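PDB 1OXX: ABC transporter, ATP binding protein from Sulfolobus solfataricus, which hydrolyses ATP to power glucose uptake as the energy-coupling subunit of an archaeal ABC transporter. Local coordinates for residues A[87-93]-A[149-154]; A[161-167]-A[193-199]. The protein carries 1 engineered substitution. All blocks are in the same frame, centred on the assembly; numbering follows the deposited sequence.

Overall arrangement
After strands 4-13 and 18-28 the chain forms strand 33-37, the P-loop and helix 41-52, then reaches strand 84-88, where contact 1 begins. Contact 1 closes a loop of 55 residues that holds no strand, bringing helix 143-155 back against the end of that strand and the turn after it. The chain then enters strand 161-165, the immediate neighbour of 84-88 in the parallel part of the core sheet. Contact 2 closes a second loop, 25 residues containing helix 176-190, by adding strand 193-198 alongside. The two loops therefore follow in series and neither nest nor cross. They meet through Val87, whose N and O pair with Leu163 O and Asp165 N.

Contact 1: A[87-93]-A[149-154]; sequences VFQTWAL and VALARA
Arg153 dominates this junction of strand end and turn (87-93) with a helix (149-154). Its side chain extends through chi1 and chi2 (both t), then bends at chi3 (p), placing the guanidinium flat on Trp91: Arg153 CZ lies 3.6 Å from the centroid of the six-membered ring, a cation-pi stack with planes 4° apart. A planar cation suits this slot because its edge donates, Arg153 NH2 to Trp91 O and Arg153 NH1 to Ala92 O, both at 3.0 Å. Leu93 (m, t) covers the opposite guanidinium face with CD2, 3.8 Å from Val149 CG1. Val87, compact and beta-branched, lies near the strand end; its CG2 sits 3.9 Å from both Leu151 CD1 and Ala154 CB, the small alanine letting the helix come close. A type I turn, Phe88 to Trp91, reverses the chain, with Trp91 N bonded to Phe88 O at 2.8 Å. Gln89, an inferred ATP-binding residue, lies in this turn: it marks the Q-loop of an ABC ATPase, packed against the helix that begins within the signature motif.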
loop_
_atom_site.group_PDB
_atom_site.type_symbol
_atom_site.label_atom_id
_atom_site.label_comp_id
_atom_site.label_asym_id
_atom_site.label_seq_id
_atom_site.Cartn_x
_atom_site.Cartn_y
_atom_site.Cartn_z
ATOM N N VAL A 87 -13.393 3.378 6.407
ATOM C CA VAL A 87 -12.542 4.507 6.779
ATOM C C VAL A 87 -11.932 4.928 5.464
ATOM O O VAL A 87 -10.962 4.320 5.012
ATOM C CB VAL A 87 -11.430 4.133 7.728
ATOM C CG1 VAL A 87 -10.576 5.350 8.012
ATOM C CG2 VAL A 87 -12.010 3.565 9.014
ATOM N N PHE A 88 -12.521 5.937 4.851
ATOM C CA PHE A 88 -12.125 6.364 3.515
ATOM C C PHE A 88 -11.715 7.812 3.597
ATOM O O PHE A 88 -12.444 8.633 4.144
ATOM C CB PHE A 88 -13.295 6.269 2.532
ATOM C CG PHE A 88 -13.734 4.866 2.175
ATOM C CD1 PHE A 88 -13.030 3.747 2.571
ATOM C CD2 PHE A 88 -14.880 4.688 1.413
ATOM C CE1 PHE A 88 -13.452 2.490 2.207
ATOM C CE2 PHE A 88 -15.304 3.427 1.052
ATOM C CZ PHE A 88 -14.587 2.334 1.441
ATOM N N GLN A 89 -10.578 8.140 3.006
ATOM C CA GLN A 89 -10.104 9.517 3.028
ATOM C C GLN A 89 -11.193 10.459 2.507
ATOM O O GLN A 89 -11.344 11.579 3.004
ATOM C CB GLN A 89 -8.821 9.659 2.207
ATOM C CG GLN A 89 -8.246 11.074 2.254
ATOM C CD GLN A 89 -6.860 11.188 1.643
ATOM O OE1 GLN A 89 -5.962 11.781 2.244
ATOM N NE2 GLN A 89 -6.684 10.632 0.448
ATOM N N THR A 90 -11.970 9.988 1.535
ATOM C CA THR A 90 -13.027 10.786 0.916
ATOM C C THR A 90 -14.348 10.808 1.685
ATOM O O THR A 90 -15.289 11.486 1.260
ATOM C CB THR A 90 -13.309 10.271 -0.502
ATOM O OG1 THR A 90 -13.589 8.868 -0.459
ATOM C CG2 THR A 90 -12.063 10.375 -1.375
ATOM N N TRP A 91 -14.438 10.047 2.775
ATOM C CA TRP A 91 -15.643 10.065 3.612
ATOM C C TRP A 91 -15.337 10.838 4.887
ATOM O O TRP A 91 -14.898 10.272 5.880
ATOM C CB TRP A 91 -16.107 8.656 3.977
ATOM C CG TRP A 91 -17.421 8.643 4.706
ATOM C CD1 TRP A 91 -18.387 9.608 4.663
ATOM C CD2 TRP A 91 -17.917 7.620 5.573
ATOM N NE1 TRP A 91 -19.460 9.244 5.437
ATOM C CE2 TRP A 91 -19.197 8.028 6.016
ATOM C CE3 TRP A 91 -17.414 6.394 6.025
ATOM C CZ2 TRP A 91 -19.974 7.257 6.885
ATOM C CZ3 TRP A 91 -18.184 5.633 6.883
ATOM C CH2 TRP A 91 -19.453 6.064 7.306
ATOM N N ALA A 92 -15.578 12.137 4.868
ATOM C CA ALA A 92 -15.212 12.969 6.004
ATOM C C ALA A 92 -16.243 12.932 7.126
ATOM O O ALA A 92 -17.332 12.392 6.994
ATOM C CB ALA A 92 -15.006 14.392 5.543
ATOM N N LEU A 93 -15.869 13.510 8.253
ATOM C CA LEU A 93 -16.828 13.664 9.332
ATOM C C LEU A 93 -17.786 14.796 8.961
ATOM O O LEU A 93 -17.425 15.697 8.207
ATOM C CB LEU A 93 -16.110 13.999 10.642
ATOM C CG LEU A 93 -15.104 12.970 11.147
ATOM C CD1 LEU A 93 -14.389 13.491 12.382
ATOM C CD2 LEU A 93 -15.821 11.668 11.448
ATOM N N VAL A 149 -12.420 9.345 15.700
ATOM C CA VAL A 149 -13.862 9.468 15.536
ATOM C C VAL A 149 -14.308 8.769 14.256
ATOM O O VAL A 149 -15.324 8.091 14.239
ATOM C CB VAL A 149 -14.285 10.937 15.518
ATOM C CG1 VAL A 149 -15.751 11.075 15.173
ATOM C CG2 VAL A 149 -13.979 11.541 16.859
ATOM N N ALA A 150 -13.532 8.911 13.185
ATOM C CA ALA A 150 -13.853 8.254 11.923
ATOM C C ALA A 150 -13.813 6.729 12.080
ATOM O O ALA A 150 -14.664 6.010 11.533
ATOM C CB ALA A 150 -12.895 8.703 10.821
ATOM N N LEU A 151 -12.829 6.225 12.822
ATOM C CA LEU A 151 -12.760 4.798 13.072
ATOM C C LEU A 151 -13.934 4.346 13.952
ATOM O O LEU A 151 -14.531 3.319 13.692
ATOM C CB LEU A 151 -11.438 4.453 13.726
ATOM C CG LEU A 151 -11.075 2.993 13.890
ATOM C CD1 LEU A 151 -11.138 2.250 12.574
ATOM C CD2 LEU A 151 -9.692 2.912 14.516
ATOM N N ALA A 152 -14.317 5.123 14.955
ATOM C CA ALA A 152 -15.449 4.780 15.800
ATOM C C ALA A 152 -16.719 4.704 14.972
ATOM O O ALA A 152 -17.555 3.812 15.173
ATOM C CB ALA A 152 -15.589 5.834 16.892
ATOM N N ARG A 153 -16.908 5.672 14.089
ATOM C CA ARG A 153 -18.064 5.653 13.186
ATOM C C ARG A 153 -18.107 4.353 12.371
ATOM O O ARG A 153 -19.164 3.747 12.190
ATOM C CB ARG A 153 -18.027 6.868 12.264
ATOM C CG ARG A 153 -19.184 6.937 11.334
ATOM C CD ARG A 153 -19.171 8.145 10.431
ATOM N NE ARG A 153 -17.967 8.218 9.631
ATOM C CZ ARG A 153 -17.656 9.240 8.853
ATOM N NH1 ARG A 153 -18.459 10.298 8.799
ATOM N NH2 ARG A 153 -16.526 9.229 8.167
ATOM N N ALA A 154 -16.952 3.931 11.871
ATOM C CA ALA A 154 -16.853 2.691 11.092
ATOM C C ALA A 154 -17.138 1.435 11.894
ATOM O O ALA A 154 -17.563 0.433 11.315
ATOM C CB ALA A 154 -15.494 2.583 10.491
#

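Contact 2: A[161-167]-A[193-199]; sequences LLLLDEP and TLLVVSH
Strands 161-165 and 193-198 run parallel, axes 4.7 Å apart and 10° from aligned, pairing Leu161 with Thr193 through Asp165 with Val197. Leu162 and Leu164 supply the amides and carbonyls that face the partner: Leu162 N to Thr193 O (2.9 Å), Leu195 N to Leu162 O (3.0 Å), Leu164 N to Leu195 O (2.9 Å), Val197 N to Leu164 O (2.9 Å), and beyond the strand Glu166 N to Val197 O (3.1 Å). The backbones of Leu161, Leu163 and Asp165 bond instead to strand 84-88 and Lys83 before it. Aliphatic residues fit a buried sheet: Leu161, Leu163 and Leu195 pack on helix 41-52, while Leu164 and Leu194 meet helix 176-190. Asp165 OD2 is hydrogen-bonded to Thr45 OG1 of the P-loop; Ser198 OG bonds to Asp203 OD1 and Asp200 N. Glu166 adopts left-handed helical angles (50/49), and with chi1 and chi2 both m its OE2 receives His199 ND1 (2.6 Å) and His199 N (3.0 Å), while OE1 engages Ser169 OG. This is the Walker B strand of an ABC ATPase, with the glutamate just after it, an inferred ATP-site residue, joined to the H-loop histidine.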
loop_
_atom_site.group_PDB
_atom_site.type_symbol
_atom_site.label_atom_id
_atom_site.label_comp_id
_atom_site.label_asym_id
_atom_site.label_seq_id
_atom_site.Cartn_x
_atom_site.Cartn_y
_atom_site.Cartn_z
ATOM N N LEU A 161 -16.118 -6.755 8.372
ATOM C CA LEU A 161 -15.118 -6.339 7.404
ATOM C C LEU A 161 -14.833 -4.858 7.591
ATOM O O LEU A 161 -15.748 -4.042 7.651
ATOM C CB LEU A 161 -15.655 -6.580 5.998
ATOM C CG LEU A 161 -14.839 -6.070 4.814
ATOM C CD1 LEU A 161 -13.449 -6.731 4.786
ATOM C CD2 LEU A 161 -15.599 -6.311 3.503
ATOM N N LEU A 162 -13.559 -4.523 7.711
ATOM C CA LEU A 162 -13.135 -3.141 7.821
ATOM C C LEU A 162 -12.400 -2.788 6.531
ATOM O O LEU A 162 -11.439 -3.451 6.175
ATOM C CB LEU A 162 -12.207 -2.961 9.012
ATOM C CG LEU A 162 -11.720 -1.532 9.283
ATOM C CD1 LEU A 162 -12.895 -0.585 9.531
ATOM C CD2 LEU A 162 -10.752 -1.533 10.478
ATOM N N LEU A 163 -12.866 -1.747 5.859
ATOM C CA LEU A 163 -12.322 -1.303 4.576
ATOM C C LEU A 163 -11.642 0.049 4.768
ATOM O O LEU A 163 -12.267 0.988 5.237
ATOM C CB LEU A 163 -13.435 -1.137 3.556
ATOM C CG LEU A 163 -14.302 -2.349 3.267
ATOM C CD1 LEU A 163 -15.415 -2.063 2.232
ATOM C CD2 LEU A 163 -13.423 -3.483 2.755
ATOM N N LEU A 164 -10.383 0.138 4.365
ATOM C CA LEU A 164 -9.573 1.341 4.522
ATOM C C LEU A 164 -9.044 1.765 3.158
ATOM O O LEU A 164 -8.401 0.991 2.463
ATOM C CB LEU A 164 -8.398 1.070 5.448
ATOM C CG LEU A 164 -8.703 0.501 6.833
ATOM C CD1 LEU A 164 -7.402 0.119 7.543
ATOM C CD2 LEU A 164 -9.524 1.464 7.678
ATOM N N ASP A 165 -9.342 2.994 2.778
ATOM C CA ASP A 165 -8.868 3.562 1.525
ATOM C C ASP A 165 -8.087 4.825 1.876
ATOM O O ASP A 165 -8.679 5.830 2.281
ATOM C CB ASP A 165 -10.048 3.901 0.617
ATOM C CG ASP A 165 -9.620 4.361 -0.770
ATOM O OD1 ASP A 165 -8.456 4.787 -0.943
ATOM O OD2 ASP A 165 -10.406 4.322 -1.744
ATOM N N GLU A 166 -6.759 4.769 1.737
ATOM C CA GLU A 166 -5.895 5.904 2.072
ATOM C C GLU A 166 -6.232 6.426 3.452
ATOM O O GLU A 166 -6.395 7.631 3.648
ATOM C CB GLU A 166 -6.081 7.044 1.067
ATOM C CG GLU A 166 -5.575 6.755 -0.322
ATOM C CD GLU A 166 -4.064 6.809 -0.417
ATOM O OE1 GLU A 166 -3.449 7.575 0.355
ATOM O OE2 GLU A 166 -3.499 6.091 -1.266
ATOM N N PRO A 167 -6.318 5.532 4.425
ATOM C CA PRO A 167 -6.860 5.884 5.742
ATOM C C PRO A 167 -6.012 6.814 6.598
ATOM O O PRO A 167 -6.559 7.353 7.572
ATOM C CB PRO A 167 -6.924 4.537 6.444
ATOM C CG PRO A 167 -5.823 3.788 5.832
ATOM C CD PRO A 167 -5.934 4.114 4.365
ATOM N N THR A 193 -12.147 -9.228 9.074
ATOM C CA THR A 193 -11.406 -9.237 7.837
ATOM C C THR A 193 -11.082 -7.770 7.563
ATOM O O THR A 193 -11.876 -6.862 7.861
ATOM C CB THR A 193 -12.269 -9.834 6.745
ATOM O OG1 THR A 193 -12.621 -11.184 7.095
ATOM C CG2 THR A 193 -11.507 -9.936 5.395
ATOM N N LEU A 194 -9.928 -7.521 6.962
ATOM C CA LEU A 194 -9.510 -6.153 6.735
ATOM C C LEU A 194 -8.949 -6.027 5.331
ATOM O O LEU A 194 -8.145 -6.863 4.907
ATOM C CB LEU A 194 -8.446 -5.764 7.754
ATOM C CG LEU A 194 -7.927 -4.337 7.623
ATOM C CD1 LEU A 194 -7.359 -3.827 8.924
ATOM C CD2 LEU A 194 -6.896 -4.267 6.516
ATOM N N LEU A 195 -9.350 -4.983 4.613
ATOM C CA LEU A 195 -8.826 -4.713 3.290
ATOM C C LEU A 195 -8.364 -3.261 3.301
ATOM O O LEU A 195 -9.147 -2.351 3.613
ATOM C CB LEU A 195 -9.876 -4.899 2.199
ATOM C CG LEU A 195 -9.482 -4.521 0.764
ATOM C CD1 LEU A 195 -8.379 -5.401 0.234
ATOM C CD2 LEU A 195 -10.693 -4.573 -0.170
ATOM N N VAL A 196 -7.108 -3.049 2.943
ATOM C CA VAL A 196 -6.550 -1.700 2.892
ATOM C C VAL A 196 -5.996 -1.469 1.505
ATOM O O VAL A 196 -5.301 -2.328 0.956
ATOM C CB VAL A 196 -5.466 -1.488 3.957
ATOM C CG1 VAL A 196 -4.355 -2.497 3.800
ATOM C CG2 VAL A 196 -4.888 -0.057 3.884
ATOM N N VAL A 197 -6.336 -0.331 0.917
ATOM C CA VAL A 197 -5.753 0.056 -0.358
ATOM C C VAL A 197 -5.012 1.363 -0.139
ATOM O O VAL A 197 -5.482 2.250 0.580
ATOM C CB VAL A 197 -6.778 0.176 -1.507
ATOM C CG1 VAL A 197 -7.651 -1.061 -1.577
ATOM C CG2 VAL A 197 -7.619 1.420 -1.356
ATOM N N SER A 198 -3.837 1.497 -0.760
ATOM C CA SER A 198 -3.017 2.674 -0.563
ATOM C C SER A 198 -1.963 2.787 -1.650
ATOM O O SER A 198 -1.662 1.798 -2.316
ATOM C CB SER A 198 -2.294 2.604 0.793
ATOM O OG SER A 198 -1.553 3.774 1.080
ATOM N N HIS A 199 -1.476 4.011 -1.810
ATOM C CA HIS A 199 -0.369 4.345 -2.700
ATOM C C HIS A 199 0.945 4.159 -1.945
ATOM O O HIS A 199 2.021 4.014 -2.562
ATOM C CB HIS A 199 -0.484 5.812 -3.133
ATOM C CG HIS A 199 -0.191 6.782 -2.033
ATOM N ND1 HIS A 199 -1.032 6.959 -0.955
ATOM C CD2 HIS A 199 0.864 7.605 -1.826
ATOM C CE1 HIS A 199 -0.512 7.857 -0.137
ATOM N NE2 HIS A 199 0.637 8.267 -0.644
#